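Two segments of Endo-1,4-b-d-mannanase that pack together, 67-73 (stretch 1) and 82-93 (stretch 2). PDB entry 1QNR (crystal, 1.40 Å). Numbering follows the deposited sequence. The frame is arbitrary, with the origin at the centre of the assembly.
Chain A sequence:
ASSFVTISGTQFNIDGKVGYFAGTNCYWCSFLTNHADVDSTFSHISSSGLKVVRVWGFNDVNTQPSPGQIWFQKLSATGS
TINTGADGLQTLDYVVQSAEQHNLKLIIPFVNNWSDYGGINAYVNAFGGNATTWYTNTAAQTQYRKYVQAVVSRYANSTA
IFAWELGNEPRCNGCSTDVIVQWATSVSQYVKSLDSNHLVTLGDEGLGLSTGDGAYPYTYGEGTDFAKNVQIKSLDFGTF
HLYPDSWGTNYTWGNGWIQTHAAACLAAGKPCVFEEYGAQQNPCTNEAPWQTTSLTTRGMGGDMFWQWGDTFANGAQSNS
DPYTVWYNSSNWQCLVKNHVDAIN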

# COMPACT_ATOMS: atom_id res chain seq x y z
N PRO A 67 -2.36 24.55 14.62
CA PRO A 67 -1.27 24.13 15.47
C PRO A 67 -1.50 22.86 16.27
O PRO A 67 -2.53 22.59 16.92
CB PRO A 67 -1.03 25.38 16.33
CG PRO A 67 -1.40 26.49 15.38
CD PRO A 67 -2.72 26.02 14.79
N GLY A 68 -0.60 21.88 16.22
CA GLY A 68 -0.65 20.57 16.83
C GLY A 68 -1.05 19.46 15.85
O GLY A 68 -0.79 18.25 16.06
N GLN A 69 -1.67 19.83 14.74
CA GLN A 69 -2.13 18.90 13.72
C GLN A 69 -0.96 18.31 12.90
O GLN A 69 -0.00 19.08 12.67
CB GLN A 69 -3.10 19.64 12.79
CG GLN A 69 -4.33 20.12 13.60
CD GLN A 69 -5.14 18.88 13.89
OE1 GLN A 69 -5.33 18.06 12.98
NE2 GLN A 69 -5.56 18.69 15.12
N ILE A 70 -1.05 17.07 12.52
CA ILE A 70 0.06 16.44 11.75
C ILE A 70 -0.00 16.87 10.28
O ILE A 70 -1.09 16.94 9.65
CB ILE A 70 -0.11 14.90 11.85
CG1 ILE A 70 -0.06 14.42 13.31
CG2 ILE A 70 0.97 14.17 11.04
CD1 ILE A 70 1.08 14.99 14.08
N TRP A 71 1.19 17.12 9.73
CA TRP A 71 1.38 17.34 8.29
C TRP A 71 2.79 16.92 7.88
O TRP A 71 3.71 17.20 8.69
CB TRP A 71 1.07 18.82 7.88
CG TRP A 71 1.94 19.86 8.52
CD1 TRP A 71 1.84 20.28 9.83
CD2 TRP A 71 3.00 20.62 7.93
NE1 TRP A 71 2.78 21.27 10.05
CE2 TRP A 71 3.53 21.49 8.92
CE3 TRP A 71 3.61 20.60 6.64
CZ2 TRP A 71 4.59 22.34 8.62
CZ3 TRP A 71 4.68 21.46 6.34
CH2 TRP A 71 5.15 22.33 7.35
N PHE A 72 2.96 16.23 6.71
CA PHE A 72 4.32 15.83 6.33
C PHE A 72 4.87 16.81 5.26
O PHE A 72 6.11 16.95 5.21
CB PHE A 72 4.34 14.41 5.79
CG PHE A 72 3.98 13.29 6.81
CD1 PHE A 72 3.94 13.53 8.19
CD2 PHE A 72 3.72 12.00 6.35
CE1 PHE A 72 3.61 12.47 9.07
CE2 PHE A 72 3.39 10.95 7.22
CZ PHE A 72 3.35 11.21 8.58
N GLN A 73 4.06 17.42 4.41
CA GLN A 73 4.59 18.31 3.35
C GLN A 73 3.54 19.39 3.02
O GLN A 73 2.34 19.04 2.87
CB GLN A 73 4.90 17.41 2.12
CG GLN A 73 5.44 18.24 0.92
CD GLN A 73 5.88 17.40 -0.24
OE1 GLN A 73 6.95 17.56 -0.87
NE2 GLN A 73 5.05 16.41 -0.71
N ILE A 82 9.01 20.49 3.65
CA ILE A 82 8.88 19.08 4.14
C ILE A 82 9.03 19.16 5.65
O ILE A 82 10.04 19.70 6.15
CB ILE A 82 9.89 18.12 3.47
CG1 ILE A 82 9.57 18.01 1.97
CG2 ILE A 82 9.83 16.71 4.16
CD1 ILE A 82 10.61 17.34 1.12
N ASN A 83 8.04 18.70 6.44
CA ASN A 83 8.06 18.81 7.89
C ASN A 83 8.71 17.64 8.62
O ASN A 83 8.16 16.54 8.63
CB ASN A 83 6.59 18.96 8.39
CG ASN A 83 6.48 19.29 9.87
OD1 ASN A 83 7.50 19.63 10.52
ND2 ASN A 83 5.28 19.13 10.41
N THR A 84 9.89 17.92 9.18
CA THR A 84 10.62 16.91 9.96
C THR A 84 10.51 17.15 11.44
O THR A 84 11.20 16.49 12.24
CB THR A 84 12.11 16.80 9.56
OG1 THR A 84 12.74 18.07 9.88
CG2 THR A 84 12.25 16.50 8.07
N GLY A 85 9.56 17.99 11.89
CA GLY A 85 9.36 18.25 13.31
C GLY A 85 8.49 17.22 14.02
O GLY A 85 8.09 16.17 13.48
N ALA A 86 8.14 17.48 15.29
CA ALA A 86 7.34 16.56 16.10
C ALA A 86 5.91 16.38 15.60
O ALA A 86 5.31 15.30 15.86
CB ALA A 86 7.29 17.12 17.53
N ASP A 87 5.38 17.37 14.85
CA ASP A 87 4.05 17.25 14.25
C ASP A 87 4.21 16.85 12.78
O ASP A 87 3.23 17.01 12.01
CB ASP A 87 3.29 18.58 14.36
CG ASP A 87 4.05 19.81 13.87
OD1 ASP A 87 5.20 19.78 13.35
OD2 ASP A 87 3.50 20.96 14.02
N GLY A 88 5.37 16.33 12.40
CA GLY A 88 5.61 15.92 11.02
C GLY A 88 6.17 14.54 10.88
O GLY A 88 5.60 13.62 11.57
N LEU A 89 7.25 14.26 10.18
CA LEU A 89 7.75 12.88 9.95
C LEU A 89 8.22 12.19 11.21
O LEU A 89 8.42 10.99 11.13
CB LEU A 89 8.79 12.93 8.83
CG LEU A 89 8.22 13.10 7.42
CD1 LEU A 89 9.35 13.46 6.44
CD2 LEU A 89 7.43 11.89 6.96
N GLN A 90 8.44 12.91 12.32
CA GLN A 90 8.73 12.16 13.57
C GLN A 90 7.58 11.28 13.95
O GLN A 90 7.88 10.24 14.67
CB GLN A 90 9.04 13.20 14.69
CG GLN A 90 10.31 13.98 14.46
CD GLN A 90 10.67 14.94 15.60
OE1 GLN A 90 10.35 14.62 16.75
NE2 GLN A 90 11.36 16.01 15.28
N THR A 91 6.31 11.41 13.61
CA THR A 91 5.24 10.45 13.89
C THR A 91 5.53 9.17 13.09
O THR A 91 5.41 8.06 13.64
CB THR A 91 3.73 10.85 13.67
OG1 THR A 91 3.55 11.14 12.25
CG2 THR A 91 3.54 12.20 14.39
N LEU A 92 5.93 9.31 11.79
CA LEU A 92 6.31 8.07 11.03
C LEU A 92 7.62 7.44 11.56
O LEU A 92 7.67 6.17 11.57
CB LEU A 92 6.48 8.47 9.54
CG LEU A 92 6.69 7.30 8.55
CD1 LEU A 92 5.53 6.31 8.55
CD2 LEU A 92 6.87 7.88 7.13
N ASP A 93 8.52 8.25 12.14
CA ASP A 93 9.73 7.60 12.69
C ASP A 93 9.34 6.62 13.81
O ASP A 93 9.93 5.54 13.98
CB ASP A 93 10.68 8.64 13.32
CG ASP A 93 11.35 9.58 12.36
OD1 ASP A 93 11.38 9.33 11.13
OD2 ASP A 93 11.95 10.59 12.86
O HOH W 1 0.78 21.66 13.34
O HOH W 2 4.00 22.98 12.33

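How does stretch 2 first meet its partner? At Ile-82, which faces Gln-73 in an antiparallel, non-hydrogen-bonded pair, their CA atoms 4.4 Å apart and both side chains on the same face of the sheet. The hydrogen bond comes one residue along, where Asn-83 N donates to Phe-72 O at 2.9 Å, nearly straight at 162°.

What does the Asn-83 side chain do? It points toward stretch 1 and bonds to stretch 1 and to its own stretch. Asn-83 ND2 donates to Trp-71 O (3.0 Å) and also to Asp-87 OD1 (3.0 Å), while Asn-83 OD1 accepts from Gly-85 N (3.0 Å), so both ND2 protons are used and OD1 has a donor. Asn-83 CB sits 3.6 Å from the centroid of the Trp-71 six-membered ring, only 6° off the normal, a CH-pi contact squarely over the face.

What does the turn from Gly-85 to Gly-88 contribute? This type I turn brings the Asp-87 carbonyl to stretch 1: Trp-71 N donates to Asp-87 O at 3.1 Å, and Ile-70 CA approaches the same oxygen at 3.2 Å. The Asp-87 carboxylate stays 4.0 Å from the indole (OD2 to Trp-71 NE1), and water 2 spans that gap, accepting from Trp-71 NE1 (3.1 Å) and lying 2.7 Å from Asp-87 OD2. At Gly-88, CA comes within 3.3 Å of Trp-71 O; a CB here would clash with Asn-83 O.

How is Phe-72 held as the chain enters the helix? Leu-89 CD2 lies over one face of its ring, 3.9 Å from the centroid, while Thr-91 OG1 approaches the edge, 3.4 Å from Phe-72 CE1. Thr-91 also reaches Ile-70, with CG2 3.7 Å from Ile-70 CD1. Leu-92 CB adds a looser apolar contact, 4.3 Å from Phe-72 CZ.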